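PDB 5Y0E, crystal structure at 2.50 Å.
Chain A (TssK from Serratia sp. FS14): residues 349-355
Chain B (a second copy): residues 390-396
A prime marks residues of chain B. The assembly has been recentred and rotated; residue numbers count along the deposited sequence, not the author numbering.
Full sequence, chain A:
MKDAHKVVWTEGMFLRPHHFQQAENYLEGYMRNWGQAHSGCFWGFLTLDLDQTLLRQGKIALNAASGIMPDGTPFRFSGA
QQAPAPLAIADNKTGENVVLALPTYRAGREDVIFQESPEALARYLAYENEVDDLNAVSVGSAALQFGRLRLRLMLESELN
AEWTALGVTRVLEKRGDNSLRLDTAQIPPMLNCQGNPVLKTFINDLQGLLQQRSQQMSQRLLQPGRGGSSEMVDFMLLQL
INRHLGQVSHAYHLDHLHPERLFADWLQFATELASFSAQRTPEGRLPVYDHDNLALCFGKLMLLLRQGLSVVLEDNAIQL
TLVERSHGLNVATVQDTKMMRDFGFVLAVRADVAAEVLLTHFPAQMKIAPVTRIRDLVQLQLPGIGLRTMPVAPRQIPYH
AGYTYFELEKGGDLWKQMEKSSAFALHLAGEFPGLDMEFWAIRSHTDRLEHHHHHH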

# COMPACT_ATOMS: atom_id res chain seq x y z
N VAL A 349 19.84 -27.87 9.68
CA VAL A 349 18.74 -28.78 9.90
C VAL A 349 18.48 -29.12 11.35
O VAL A 349 19.38 -29.24 12.12
CB VAL A 349 19.07 -30.08 9.14
CG1 VAL A 349 17.98 -31.11 9.21
CG2 VAL A 349 19.40 -29.77 7.71
N ARG A 350 17.21 -29.23 11.72
CA ARG A 350 16.80 -29.65 13.05
C ARG A 350 15.53 -30.44 12.87
O ARG A 350 14.76 -30.15 12.00
CB ARG A 350 16.55 -28.48 13.98
CG ARG A 350 15.10 -28.32 14.37
CD ARG A 350 14.91 -27.90 15.80
NE ARG A 350 14.14 -28.87 16.56
CZ ARG A 350 13.06 -29.48 16.14
NH1 ARG A 350 12.46 -30.34 16.90
NH2 ARG A 350 12.59 -29.25 14.95
N ALA A 351 15.34 -31.47 13.66
CA ALA A 351 14.15 -32.28 13.55
C ALA A 351 13.88 -32.98 14.85
O ALA A 351 14.72 -33.02 15.70
CB ALA A 351 14.30 -33.30 12.45
N ASP A 352 12.71 -33.56 14.99
CA ASP A 352 12.40 -34.25 16.22
C ASP A 352 12.73 -35.72 16.16
O ASP A 352 11.91 -36.55 16.43
CB ASP A 352 10.95 -34.04 16.59
CG ASP A 352 10.75 -32.82 17.41
OD1 ASP A 352 11.36 -32.74 18.46
OD2 ASP A 352 10.00 -31.92 17.04
N VAL A 353 13.95 -36.02 15.80
CA VAL A 353 14.40 -37.41 15.75
C VAL A 353 15.61 -37.55 16.67
O VAL A 353 16.06 -36.58 17.27
CB VAL A 353 14.74 -37.83 14.32
CG1 VAL A 353 13.63 -37.39 13.40
CG2 VAL A 353 16.04 -37.22 13.89
N ALA A 354 16.13 -38.76 16.81
CA ALA A 354 17.32 -38.94 17.61
C ALA A 354 18.54 -38.47 16.84
O ALA A 354 18.60 -38.57 15.61
CB ALA A 354 17.49 -40.40 18.01
N ALA A 355 19.52 -37.96 17.58
CA ALA A 355 20.69 -37.38 16.94
C ALA A 355 21.39 -38.40 16.04
O ALA A 355 21.81 -38.07 14.93
CB ALA A 355 21.65 -36.86 18.00
N MET B 390 12.29 -38.21 25.23
CA MET B 390 12.13 -37.53 23.98
C MET B 390 13.43 -37.64 23.26
O MET B 390 14.46 -37.62 23.86
CB MET B 390 11.77 -36.10 24.23
CG MET B 390 10.63 -36.02 25.19
SD MET B 390 10.02 -34.40 25.47
CE MET B 390 9.74 -33.85 23.83
N PRO B 391 13.39 -37.72 21.94
CA PRO B 391 14.66 -37.90 21.25
C PRO B 391 15.53 -36.69 21.37
O PRO B 391 16.76 -36.81 21.45
CB PRO B 391 14.22 -38.15 19.80
CG PRO B 391 13.03 -37.34 19.67
CD PRO B 391 12.31 -37.39 21.00
N VAL B 392 14.93 -35.51 21.44
CA VAL B 392 15.68 -34.27 21.42
C VAL B 392 14.81 -33.21 22.06
O VAL B 392 13.61 -33.39 22.21
CB VAL B 392 16.08 -33.90 19.98
CG1 VAL B 392 14.98 -33.13 19.32
CG2 VAL B 392 17.36 -33.15 19.98
N ALA B 393 15.43 -32.12 22.48
CA ALA B 393 14.67 -31.05 23.08
C ALA B 393 13.54 -30.66 22.15
O ALA B 393 13.76 -30.50 20.95
CB ALA B 393 15.55 -29.84 23.36
N PRO B 394 12.32 -30.50 22.65
CA PRO B 394 11.28 -29.89 21.84
C PRO B 394 11.73 -28.51 21.39
O PRO B 394 12.74 -27.97 21.83
CB PRO B 394 10.09 -29.78 22.80
CG PRO B 394 10.48 -30.50 24.00
CD PRO B 394 11.94 -30.60 24.06
N ARG B 395 10.93 -27.94 20.53
CA ARG B 395 11.29 -26.70 19.88
C ARG B 395 10.80 -25.51 20.66
O ARG B 395 11.29 -24.40 20.44
CB ARG B 395 10.67 -26.68 18.50
CG ARG B 395 10.33 -28.08 18.07
CD ARG B 395 9.40 -28.07 16.87
NE ARG B 395 10.01 -27.30 15.80
CZ ARG B 395 9.31 -26.67 14.87
NH1 ARG B 395 7.99 -26.73 14.88
NH2 ARG B 395 9.94 -26.00 13.92
N GLN B 396 9.83 -25.71 21.52
CA GLN B 396 9.29 -24.60 22.29
C GLN B 396 10.16 -24.26 23.48
O GLN B 396 9.97 -23.21 24.09
CB GLN B 396 7.87 -24.94 22.76
CG GLN B 396 6.92 -25.43 21.67
CD GLN B 396 7.19 -26.86 21.24
OE1 GLN B 396 8.23 -27.43 21.54
NE2 GLN B 396 6.25 -27.45 20.53

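The two stretches, from two copies of TssK, meet through van der Waals packing; no hydrogen bond or salt bridge crosses between them, and together they bury 354 Å². Chain A leaves a strand at Arg350 and continues as a loop to Ala354, the N-cap position before a helix that Ala355 enters. The chain B segment that faces it is irregular. The backbones approach most closely where Ala354 lies beside Pro391′, with CA atoms 4.6 Å apart, while the CA atoms of Asp352 and Val392′ are separated by 6.1 Å.

Much of the packing sets apolar side chains of chain B against the backbone of chain A. Pro391′ points toward chain A and lays its ring along the turn from Asp352 to Ala354: its CG lies 3.5 Å from Asp352 O, and its CB is 3.5 Å from Val353 C and 3.6 Å from Ala354 N. A proline has no amide hydrogen to offer, and these contacts are made by ring carbons, so they contribute shape rather than directed bonds. The methyl of Ala354 adds a modest apolar contact, its CB 4.4 Å from Pro391′ CB. Val392′ (chi1 p) also points toward chain A, placing CG1 3.6 Å from Ala351 O and CB 3.8 Å from Val353 O. The side chain of Val353 itself points away, so that residue meets chain B through its backbone.

The polar chemistry is largely internal to chain A. Arg350 NH1 and Asp352 OD2 form a salt bridge at 2.9 Å, whose hydrogen bond is weak, with an N-H...acceptor angle of 147°. A weak backbone hydrogen bond from Val353 N to Ala351 O (3.1 Å) spans the same bend. The paired side chains present a joint surface to chain B: Asp352 OD1 comes within 3.7 Å of Val392′ CG1, and OD2 lies 3.9 Å from Arg395′ CD.

Arg395′ meets this pair with its aliphatic carbons and, farther out, with NE. Its CG sits over one face of the Arg350 guanidinium, 3.3 Å from NH1, where the flat group can accept a methylene without competing for its in-plane N-H donors. Ala393′ O lies near the edge of that guanidinium, but at 4.3 Å from Arg350 NH1 it is too distant to bond. Farther along, Arg350 NH2 and Arg395′ NE approach to 3.3 Å. Both are donors on like-charged groups, so this proximity is electrostatically unfavourable. The neighbouring Asp352 carboxylate can offset part of that charge, and Arg350 NH2 is hydrogen-bonded elsewhere in the structure.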